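Local atomic coordinates of attachment protein G3P (Enterobacteria phage Ike, PDB entry 4EO0), a protein that probably sits at the tip of filamentous phage IKe and binds the bacterial N pilus through its pilus-binding domain, an early step of infection. Residues Lys60-Leu63 and Ser64-Pro68; Gly87-Thr90 and Glu91-Ile95. All coordinates share one frame; numbering follows the deposited sequence.

Interaction 1: residues Lys60-Leu63 and Ser64-Pro68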
loop_
_atom_site.group_PDB
_atom_site.type_symbol
_atom_site.label_atom_id
_atom_site.label_comp_id
_atom_site.label_asym_id
_atom_site.label_seq_id
_atom_site.Cartn_x
_atom_site.Cartn_y
_atom_site.Cartn_z
ATOM N N LYS A 60 -15.866 0.516 11.078
ATOM C CA LYS A 60 -16.176 1.098 12.404
ATOM C C LYS A 60 -17.642 1.456 12.607
ATOM O O LYS A 60 -18.106 1.455 13.743
ATOM C CB LYS A 60 -15.222 2.249 12.757
ATOM C CG LYS A 60 -15.578 3.590 12.127
ATOM C CD LYS A 60 -14.441 4.570 12.337
ATOM C CE LYS A 60 -14.785 6.004 11.993
ATOM N NZ LYS A 60 -13.557 6.853 12.000
ATOM N N LEU A 61 -18.383 1.728 11.506
ATOM C CA LEU A 61 -19.827 2.003 11.542
ATOM C C LEU A 61 -20.569 0.782 12.111
ATOM O O LEU A 61 -21.517 0.956 12.871
ATOM C CB LEU A 61 -20.391 2.359 10.154
ATOM C CG LEU A 61 -19.720 3.506 9.375
ATOM C CD1 LEU A 61 -20.408 3.700 8.012
ATOM C CD2 LEU A 61 -19.756 4.820 10.157
ATOM N N THR A 62 -20.118 -0.456 11.771
ATOM C CA THR A 62 -20.715 -1.680 12.313
ATOM C C THR A 62 -20.172 -1.985 13.704
ATOM O O THR A 62 -20.925 -2.410 14.554
ATOM C CB THR A 62 -20.464 -2.884 11.363
ATOM O OG1 THR A 62 -21.094 -2.628 10.118
ATOM C CG2 THR A 62 -21.001 -4.200 11.911
ATOM N N LEU A 63 -18.860 -1.818 13.922
ATOM C CA LEU A 63 -18.243 -2.125 15.219
ATOM C C LEU A 63 -18.903 -1.405 16.382
ATOM O O LEU A 63 -19.039 -1.999 17.441
ATOM C CB LEU A 63 -16.733 -1.819 15.220
ATOM C CG LEU A 63 -15.829 -2.535 14.208
ATOM C CD1 LEU A 63 -14.384 -2.023 14.289
ATOM C CD2 LEU A 63 -15.841 -4.053 14.414
ATOM N N SER A 64 -19.307 -0.126 16.204
ATOM C CA SER A 64 -19.939 0.625 17.278
ATOM C C SER A 64 -21.301 0.003 17.660
ATOM O O SER A 64 -21.763 0.222 18.773
ATOM C CB SER A 64 -20.114 2.091 16.892
ATOM O OG SER A 64 -20.934 2.193 15.739
ATOM N N GLY A 65 -21.899 -0.786 16.756
ATOM C CA GLY A 65 -23.151 -1.477 17.037
ATOM C C GLY A 65 -22.902 -2.801 17.729
ATOM O O GLY A 65 -23.633 -3.168 18.652
ATOM N N THR A 66 -21.831 -3.505 17.313
ATOM C CA THR A 66 -21.439 -4.805 17.871
ATOM C C THR A 66 -20.910 -4.643 19.298
ATOM O O THR A 66 -21.209 -5.470 20.155
ATOM C CB THR A 66 -20.392 -5.448 16.950
ATOM O OG1 THR A 66 -20.916 -5.463 15.629
ATOM C CG2 THR A 66 -20.031 -6.882 17.362
ATOM N N TRP A 67 -20.091 -3.590 19.532
ATOM C CA TRP A 67 -19.505 -3.312 20.841
ATOM C C TRP A 67 -19.692 -1.838 21.181
ATOM O O TRP A 67 -18.780 -1.029 21.019
ATOM C CB TRP A 67 -18.024 -3.696 20.865
ATOM C CG TRP A 67 -17.780 -5.160 20.709
ATOM C CD1 TRP A 67 -17.986 -6.136 21.640
ATOM C CD2 TRP A 67 -17.282 -5.814 19.541
ATOM N NE1 TRP A 67 -17.633 -7.362 21.125
ATOM C CE2 TRP A 67 -17.170 -7.189 19.847
ATOM C CE3 TRP A 67 -16.874 -5.365 18.276
ATOM C CZ2 TRP A 67 -16.690 -8.121 18.926
ATOM C CZ3 TRP A 67 -16.395 -6.289 17.364
ATOM C CH2 TRP A 67 -16.309 -7.650 17.690
ATOM N N PRO A 68 -20.897 -1.437 21.664
ATOM C CA PRO A 68 -21.114 -0.013 21.962
ATOM C C PRO A 68 -20.341 0.556 23.136
ATOM O O PRO A 68 -20.294 1.777 23.268
ATOM C CB PRO A 68 -22.614 0.068 22.197
ATOM C CG PRO A 68 -22.974 -1.236 22.687
ATOM C CD PRO A 68 -22.130 -2.211 21.923
#
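L63 and W67, one helical turn apart, make the apolar part of this contact at the C-terminal end of helix 38-66. CD2 of L63 lies 3.7 Å from CZ3 of W67, meeting the rim of the indole close to its plane, so the leucine abuts the ring edge instead of covering a face. The L63 torsion, with CG anti to the carbonyl carbon (chi1 -59°), aims CD2 at that edge, and the two side chains meet at a slant. T66 supplies a face contact, its CG2 standing over one side of the indole, offset toward the rim. W67 was modelled in two conformers, and these ring contacts describe one of them.

The hydroxyls turn back toward the preceding turn. In S64, OG sits between the backbone N and the carbonyl carbon (chi1 60°), which places it 3.2 Å from L61 O, a weak contact whose proton has another acceptor within reach. OG1 of T66 likewise lies 3.2 Å from T62 O, with its proton no better settled.

The backbone shows how a helix runs out. S64 N still bonds to K60 O in the regular i to i+4 pattern. Two residues on, the carbonyl of T62 takes two amides: T66 N, in the carbonyl plane at 3.1 Å, and G65 N, well above that plane at 2.9 Å, a 3-10-like tightening. W67 N closes the series on L63 O at 2.8 Å, although W67 itself is the first residue to leave helical geometry.

L63 is buried while most of its neighbours here are exposed. Beneath the helix end, L63 and W67 both rest on F72 of strand 72-76 and on I7 in a loop, and W67 also makes a cation-pi contact with R105 of strand 94-106.

Interaction 2: residues Gly87-Thr90 and Glu91-Ile95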
loop_
_atom_site.group_PDB
_atom_site.type_symbol
_atom_site.label_atom_id
_atom_site.label_comp_id
_atom_site.label_asym_id
_atom_site.label_seq_id
_atom_site.Cartn_x
_atom_site.Cartn_y
_atom_site.Cartn_z
ATOM N N GLY A 87 13.191 0.122 -10.612
ATOM C CA GLY A 87 14.096 -0.128 -11.728
ATOM C C GLY A 87 13.451 0.070 -13.078
ATOM O O GLY A 87 12.392 0.690 -13.182
ATOM N N GLU A 88 14.092 -0.478 -14.109
ATOM C CA GLU A 88 13.663 -0.365 -15.497
ATOM C C GLU A 88 13.468 -1.741 -16.116
ATOM O O GLU A 88 14.202 -2.679 -15.791
ATOM C CB GLU A 88 14.688 0.435 -16.311
ATOM C CG GLU A 88 15.090 1.766 -15.691
ATOM C CD GLU A 88 15.876 2.720 -16.572
ATOM O OE1 GLU A 88 16.674 2.245 -17.414
ATOM O OE2 GLU A 88 15.726 3.950 -16.385
ATOM N N LYS A 89 12.484 -1.845 -17.006
ATOM C CA LYS A 89 12.173 -3.079 -17.717
ATOM C C LYS A 89 11.760 -2.825 -19.172
ATOM O O LYS A 89 11.368 -1.719 -19.527
ATOM C CB LYS A 89 11.081 -3.863 -16.990
ATOM C CG LYS A 89 11.507 -4.370 -15.628
ATOM C CD LYS A 89 10.621 -5.512 -15.179
ATOM C CE LYS A 89 10.942 -5.906 -13.751
ATOM N NZ LYS A 89 9.899 -6.801 -13.185
ATOM N N THR A 90 11.876 -3.860 -20.000
ATOM C CA THR A 90 11.467 -3.807 -21.402
ATOM C C THR A 90 9.969 -3.571 -21.551
ATOM O O THR A 90 9.531 -2.813 -22.411
ATOM C CB THR A 90 11.812 -5.119 -22.134
ATOM O OG1 THR A 90 13.231 -5.314 -22.145
ATOM C CG2 THR A 90 11.304 -5.085 -23.569
ATOM N N GLU A 91 9.195 -4.227 -20.696
ATOM C CA GLU A 91 7.748 -4.266 -20.814
ATOM C C GLU A 91 7.102 -3.593 -19.618
ATOM O O GLU A 91 7.686 -3.546 -18.546
ATOM C CB GLU A 91 7.276 -5.716 -20.888
ATOM C CG GLU A 91 7.643 -6.420 -22.175
ATOM C CD GLU A 91 6.890 -5.849 -23.349
ATOM O OE1 GLU A 91 5.745 -6.284 -23.574
ATOM O OE2 GLU A 91 7.436 -4.956 -24.030
ATOM N N SER A 92 5.891 -3.081 -19.816
ATOM C CA SER A 92 5.160 -2.367 -18.778
ATOM C C SER A 92 4.899 -3.290 -17.585
ATOM O O SER A 92 4.653 -4.476 -17.752
ATOM C CB SER A 92 3.847 -1.821 -19.348
ATOM O OG SER A 92 3.123 -1.076 -18.386
ATOM N N TRP A 93 5.009 -2.735 -16.383
ATOM C CA TRP A 93 4.948 -3.522 -15.153
ATOM C C TRP A 93 4.527 -2.693 -13.944
ATOM O O TRP A 93 4.404 -1.480 -14.021
ATOM C CB TRP A 93 6.276 -4.237 -14.886
ATOM C CG TRP A 93 7.414 -3.315 -14.606
ATOM C CD1 TRP A 93 7.922 -2.368 -15.440
ATOM C CD2 TRP A 93 8.195 -3.254 -13.409
ATOM N NE1 TRP A 93 8.966 -1.721 -14.841
ATOM C CE2 TRP A 93 9.157 -2.247 -13.592
ATOM C CE3 TRP A 93 8.179 -3.956 -12.205
ATOM C CZ2 TRP A 93 10.083 -1.919 -12.614
ATOM C CZ3 TRP A 93 9.099 -3.628 -11.238
ATOM C CH2 TRP A 93 10.041 -2.622 -11.446
ATOM N N SER A 94 4.267 -3.378 -12.837
ATOM C CA SER A 94 3.823 -2.723 -11.609
ATOM C C SER A 94 4.428 -3.379 -10.384
ATOM O O SER A 94 4.899 -4.519 -10.457
ATOM C CB SER A 94 2.296 -2.759 -11.497
ATOM O OG SER A 94 1.825 -4.097 -11.491
ATOM N N ILE A 95 4.367 -2.679 -9.239
ATOM C CA ILE A 95 4.795 -3.198 -7.939
ATOM C C ILE A 95 3.624 -2.999 -7.001
ATOM O O ILE A 95 3.028 -1.925 -6.989
ATOM C CB ILE A 95 6.073 -2.508 -7.390
ATOM C CG1 ILE A 95 7.299 -2.926 -8.205
ATOM C CG2 ILE A 95 6.317 -2.812 -5.901
ATOM C CD1 ILE A 95 8.578 -2.093 -7.953
#
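The connection between strand 87-89 and strand 94-106 carries a lysine-on-tryptophan stack, in which K89 lies across the indole of W93. The lysine chain, extended beyond CG, crosses the indole at about a right angle, from the NE1 side over the shared bond to CE3: CB sits 3.7 Å from NE1 of W93, CD is over the middle of the indole, and CE lies 3.7 Å from the centroid of the six-membered ring, almost on its normal. This is a CH-pi contact over the face. The ammonium goes slightly beyond, with NZ 4.0 Å from that centroid and 33° off the normal, an off-centre cation-pi interaction. W93 takes the tighter rotamer, CG between its backbone N and carbonyl carbon (chi1 66°), which brings the ring back under the preceding strand. At the ring edge, in plane, G87 O approaches CZ2 of W93 at 3.5 Å.

Other bonds hold the indole in this pose. NE1 of W93 donates to the backbone carbonyl of E34 in strand 30-36, and W93 N bonds to the hydroxyl of S18, so ring and backbone are fixed to two neighbouring strands. K89 and G87 also pair with strand 30-36, through E34 and I36. Strands 87-89 and 94-106 thus flank the antiparallel pair 30-36 and 12-24 without pairing with each other, and the stack belongs to the loop that crosses that pair.

Overall arrangement
Interactions 1 and 2 occupy opposite sides of the centre of this elongated domain, with their own centres 43 Å apart and their nearest atoms about 26 Å apart; they do not touch. They follow each other along the chain, and strand 94-106 connects them in space: interaction 2 leads into its start, while R105, near its other end, reaches the tryptophan of interaction 1. Each is a surface contact that uses an indole, in one case at a helix end and in the other at a turn between strands. Both belong to the pilus-binding domain, but neither is known from this structure to touch the pilus.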